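Local structure of testis-expressed protein 101 (Mus musculus, 7BPS) at residues Leu44-Ala47 with Asp48-Thr52; Asn94-Ser98 with Leu99-Trp103. The protein takes part in fertilization by controlling the binding of sperm to the zona pellucida and their migration into the oviduct, probably through the adhesion molecule ADAM3. All coordinates share one frame; numbering follows the deposited sequence.

Overall arrangement
Contact 1 is the turn that joins strands 37-46 and 52-61; contact 2 lies further along the chain, in the loop that leaves strand 80-88 on its way to strand 119-126 of the second Ly6/uPAR domain. Their centres are about 18 Å apart, yet Trp-103 at the end of contact 2 reaches across to contact 1. Its indole packs with CE3 3.6 Å from Leu-44 CB and CZ2 3.5 Å from Thr-52 OG1, and Val-102 CG1 also comes within 3.9 Å of Leu-44 CD1. The aromatic ring thus ties the loop to the hairpin. A sulfate ion, probably brought in with the crystallisation solution, sits at the far end of contact 2, on residues 96-98.

Contact 1. Residues Leu44-Ala47 with Asp48-Thr52; sequences LIKA and DGTRT
Thr-50 turns its hydroxyl back across the turn to the backbone of Ala-47. With chi1 at 72°, OG1 stands between its own backbone N and carbonyl carbon, where it accepts the N-H of Ala-47 (N to OG1 3.0 Å) and donates to Arg-51 O, 2.6 Å from OG1, on a lone pair in the carbonyl plane. The methyl branch, anti to the carbonyl carbon of Thr-50, meets the small side chain of Ala-47, CG2 to CB 3.8 Å. A threonine suits the place because one branch bonds to the backbone while the other packs on a methyl.

Residues 47 to 50 form a type II beta turn at the tip of the hairpin 37-46/52-61, consistent with the second finger of a three-finger Ly6/uPAR domain. Gly-49 takes the positive-phi position (phi 72°), which suits a residue without a side chain. The turn is closed by Thr-50 N to Ala-47 O, 3.2 Å. Lys-46 curls round at the end of its chain and brings NZ to within 3.2 Å of Ala-47 O, from the face of the carbonyl plane opposite to Thr-50 N, so two donors grip this oxygen.

Further back, the side chain of Thr-52 crosses those of Lys-46 and Leu-44 at a slant: OG1 rests 3.5 Å from Lys-46 CG, while CG2 meets Leu-44 CB at 3.8 Å. Arg-51 points outward to a salt bridge with Asp-17, and Ala-47 and Thr-50 face Val-124 on strand 119-126 of the second domain.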
loop_
_atom_site.group_PDB
_atom_site.type_symbol
_atom_site.label_atom_id
_atom_site.label_comp_id
_atom_site.label_asym_id
_atom_site.label_seq_id
_atom_site.Cartn_x
_atom_site.Cartn_y
_atom_site.Cartn_z
ATOM N N LEU A 44 1.902 -0.538 1.560
ATOM C CA LEU A 44 2.042 0.189 2.848
ATOM C C LEU A 44 2.026 1.674 2.552
ATOM O O LEU A 44 2.789 2.103 1.694
ATOM C CB LEU A 44 3.347 -0.224 3.540
ATOM C CG LEU A 44 3.431 -1.705 3.906
ATOM C CD1 LEU A 44 4.201 -2.504 2.861
ATOM C CD2 LEU A 44 4.052 -1.901 5.269
ATOM N N ILE A 45 1.165 2.423 3.220
ATOM C CA ILE A 45 1.019 3.895 3.007
ATOM C C ILE A 45 1.046 4.598 4.365
ATOM O O ILE A 45 0.319 4.170 5.283
ATOM C CB ILE A 45 -0.258 4.213 2.229
ATOM C CG1 ILE A 45 -0.330 3.423 0.921
ATOM C CG2 ILE A 45 -0.355 5.698 1.990
ATOM C CD1 ILE A 45 -1.712 3.338 0.325
ATOM N N LYS A 46 1.834 5.664 4.433
ATOM C CA LYS A 46 2.179 6.406 5.661
ATOM C C LYS A 46 2.207 7.892 5.310
ATOM O O LYS A 46 2.663 8.235 4.198
ATOM C CB LYS A 46 3.556 5.920 6.092
ATOM C CG LYS A 46 3.971 6.252 7.509
ATOM C CD LYS A 46 5.460 6.148 7.707
ATOM C CE LYS A 46 5.824 6.335 9.162
ATOM N NZ LYS A 46 5.347 7.640 9.679
ATOM N N ALA A 47 1.739 8.751 6.205
ATOM C CA ALA A 47 2.078 10.187 6.163
ATOM C C ALA A 47 3.084 10.461 7.279
ATOM O O ALA A 47 3.334 9.586 8.069
ATOM C CB ALA A 47 0.846 11.060 6.263
ATOM N N ASP A 48 3.650 11.658 7.303
ATOM C CA ASP A 48 4.596 12.079 8.356
ATOM C C ASP A 48 3.925 11.887 9.716
ATOM O O ASP A 48 2.825 12.396 9.898
ATOM C CB ASP A 48 4.969 13.546 8.158
ATOM C CG ASP A 48 6.066 14.005 9.095
ATOM O OD1 ASP A 48 6.747 13.135 9.671
ATOM O OD2 ASP A 48 6.239 15.211 9.189
ATOM N N GLY A 49 4.547 11.140 10.612
ATOM C CA GLY A 49 4.079 10.973 11.995
ATOM C C GLY A 49 2.820 10.114 12.132
ATOM O O GLY A 49 2.302 10.067 13.255
ATOM N N THR A 50 2.320 9.441 11.085
ATOM C CA THR A 50 1.058 8.647 11.228
ATOM C C THR A 50 1.378 7.172 11.436
ATOM O O THR A 50 2.527 6.789 11.335
ATOM C CB THR A 50 0.049 8.831 10.081
ATOM O OG1 THR A 50 0.575 8.170 8.929
ATOM C CG2 THR A 50 -0.248 10.292 9.804
ATOM N N ARG A 51 0.360 6.366 11.718
ATOM C CA ARG A 51 0.481 4.902 11.523
ATOM C C ARG A 51 0.541 4.608 10.020
ATOM O O ARG A 51 0.378 5.550 9.167
ATOM C CB ARG A 51 -0.693 4.174 12.168
ATOM C CG ARG A 51 -0.848 4.498 13.642
ATOM C CD ARG A 51 -1.829 3.526 14.253
ATOM N NE ARG A 51 -1.549 3.319 15.650
ATOM C CZ ARG A 51 -2.155 3.950 16.640
ATOM N NH1 ARG A 51 -3.100 4.838 16.375
ATOM N NH2 ARG A 51 -1.817 3.669 17.891
ATOM N N THR A 52 0.763 3.346 9.693
ATOM C CA THR A 52 0.908 2.862 8.307
ATOM C C THR A 52 -0.330 2.031 7.960
ATOM O O THR A 52 -0.666 1.095 8.731
ATOM C CB THR A 52 2.201 2.064 8.162
ATOM O OG1 THR A 52 3.263 2.974 8.415
ATOM C CG2 THR A 52 2.379 1.469 6.790
#

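Contact 2. Residues Asn94-Ser98 with Leu99-Trp103. With SO4 (sulfate ion), chain G.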
loop_
_atom_site.group_PDB
_atom_site.type_symbol
_atom_site.label_atom_id
_atom_site.label_comp_id
_atom_site.label_asym_id
_atom_site.label_seq_id
_atom_site.Cartn_x
_atom_site.Cartn_y
_atom_site.Cartn_z
ATOM N N ASN A 94 3.967 -18.686 -1.616
ATOM C CA ASN A 94 3.606 -17.337 -1.101
ATOM C C ASN A 94 3.592 -17.376 0.433
ATOM O O ASN A 94 2.522 -17.214 1.029
ATOM C CB ASN A 94 2.277 -16.838 -1.668
ATOM C CG ASN A 94 1.095 -17.718 -1.305
ATOM O OD1 ASN A 94 1.259 -18.881 -0.919
ATOM N ND2 ASN A 94 -0.101 -17.178 -1.456
ATOM N N ASN A 95 4.765 -17.561 1.038
ATOM C CA ASN A 95 4.923 -17.930 2.463
ATOM C C ASN A 95 5.715 -16.853 3.233
ATOM O O ASN A 95 6.139 -17.128 4.368
ATOM C CB ASN A 95 5.567 -19.318 2.550
ATOM C CG ASN A 95 7.008 -19.359 2.067
ATOM O OD1 ASN A 95 7.481 -18.470 1.357
ATOM N ND2 ASN A 95 7.733 -20.392 2.474
ATOM N N LYS A 96 5.885 -15.655 2.681
ATOM C CA LYS A 96 6.532 -14.543 3.427
ATOM C C LYS A 96 5.750 -14.313 4.732
ATOM O O LYS A 96 4.522 -14.248 4.680
ATOM C CB LYS A 96 6.592 -13.298 2.541
ATOM C CG LYS A 96 7.408 -12.150 3.112
ATOM C CD LYS A 96 8.037 -11.287 2.041
ATOM C CE LYS A 96 8.925 -10.194 2.595
ATOM N NZ LYS A 96 10.083 -10.724 3.353
ATOM N N ASP A 97 6.431 -14.231 5.872
ATOM C CA ASP A 97 5.811 -14.174 7.224
ATOM C C ASP A 97 5.866 -12.732 7.743
ATOM O O ASP A 97 5.018 -12.365 8.562
ATOM C CB ASP A 97 6.464 -15.214 8.143
ATOM C CG ASP A 97 7.288 -14.688 9.305
ATOM O OD1 ASP A 97 6.676 -14.103 10.239
ATOM O OD2 ASP A 97 8.526 -14.925 9.301
ATOM N N SER A 98 6.811 -11.943 7.251
ATOM C CA SER A 98 7.296 -10.681 7.872
ATOM C C SER A 98 7.537 -9.641 6.770
ATOM O O SER A 98 7.916 -10.029 5.639
ATOM C CB SER A 98 8.545 -10.954 8.705
ATOM O OG SER A 98 9.607 -10.028 8.464
ATOM N N LEU A 99 7.333 -8.366 7.103
ATOM C CA LEU A 99 7.493 -7.221 6.175
ATOM C C LEU A 99 8.830 -6.514 6.428
ATOM O O LEU A 99 9.016 -5.363 5.929
ATOM C CB LEU A 99 6.318 -6.269 6.405
ATOM C CG LEU A 99 4.928 -6.873 6.255
ATOM C CD1 LEU A 99 3.887 -5.774 6.312
ATOM C CD2 LEU A 99 4.788 -7.655 4.962
ATOM N N ALA A 100 9.741 -7.142 7.170
ATOM C CA ALA A 100 11.016 -6.516 7.599
ATOM C C ALA A 100 11.828 -6.091 6.366
ATOM O O ALA A 100 12.327 -4.966 6.356
ATOM C CB ALA A 100 11.779 -7.470 8.491
ATOM N N SER A 101 11.923 -6.942 5.346
ATOM C CA SER A 101 12.701 -6.681 4.107
ATOM C C SER A 101 11.949 -5.732 3.161
ATOM O O SER A 101 12.503 -5.448 2.103
ATOM C CB SER A 101 13.031 -7.972 3.400
ATOM O OG SER A 101 11.857 -8.529 2.820
ATOM N N VAL A 102 10.740 -5.274 3.501
ATOM C CA VAL A 102 9.856 -4.503 2.576
ATOM C C VAL A 102 9.846 -3.028 2.979
ATOM O O VAL A 102 9.893 -2.198 2.064
ATOM C CB VAL A 102 8.427 -5.078 2.597
ATOM C CG1 VAL A 102 7.458 -4.290 1.732
ATOM C CG2 VAL A 102 8.414 -6.538 2.210
ATOM N N TRP A 103 9.758 -2.716 4.280
ATOM C CA TRP A 103 9.331 -1.368 4.772
ATOM C C TRP A 103 10.491 -0.672 5.505
ATOM O O TRP A 103 10.545 -0.878 6.721
ATOM C CB TRP A 103 8.060 -1.518 5.643
ATOM C CG TRP A 103 7.405 -0.253 6.134
ATOM C CD1 TRP A 103 7.195 0.094 7.437
ATOM C CD2 TRP A 103 6.803 0.804 5.352
ATOM N NE1 TRP A 103 6.530 1.288 7.522
ATOM C CE2 TRP A 103 6.283 1.754 6.257
ATOM C CE3 TRP A 103 6.684 1.054 3.980
ATOM C CZ2 TRP A 103 5.679 2.939 5.826
ATOM C CZ3 TRP A 103 6.078 2.215 3.554
ATOM C CH2 TRP A 103 5.579 3.144 4.463
HETATM S S SO4 G . 10.085 -13.883 5.814
HETATM O O1 SO4 G . 10.713 -13.847 4.514
HETATM O O2 SO4 G . 11.093 -14.057 6.836
HETATM O O3 SO4 G . 9.386 -12.640 6.034
HETATM O O4 SO4 G . 9.154 -14.983 5.876
#
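Lys-96 reaches forward along the loop to Ser-101, its NZ donating to OG at 2.9 Å. Lys-96 CG lies anti to its backbone N (chi1 -172°) and the chain runs extended to CE; a bend at the last torsion turns NZ to the hydroxyl. Lys-96 CE lies 3.7 Å from Val-102 CG2. A lysine suits this place because its aliphatic stem can pack as its charged end seeks polar partners.

The tightly packed part lies on the inner side, where Val-102 and Leu-99 are buried; Leu-99 fits against Phe-23 and Trp-25. Leu-99 O accepts two backbone N-H groups, from Val-102 N at 3.0 Å and Trp-103 N at 3.2 Å, which winds the chain into a single tight turn. Just before it, Ser-98 OG takes the N-H of Ala-100 at 3.2 Å, nearly straight at the hydrogen (164°), an ST turn; the short serine side chain reaches this N-H, though with chi1 at 133°, away from a staggered position.

The outer side is looser. Ala-100 and Ser-101 are exposed, and a sulfate sits over residues 96-98. Asp-97 N binds its O4 at 2.8 Å; the bonds from Ser-98 N and Lys-96 NZ are weak, though the lysine charge probably helps to attract the anion. Asp-97 also touches a glycan sugar.

Lys-96 and Val-102 lie against Tyr-84 of strand 80-88, Lys-96 O accepts from Lys-58 of strand 52-61, and Lys-96 N donates to Glu-40 of strand 37-46, so the loop lies across three neighbouring strands of the first domain's sheet.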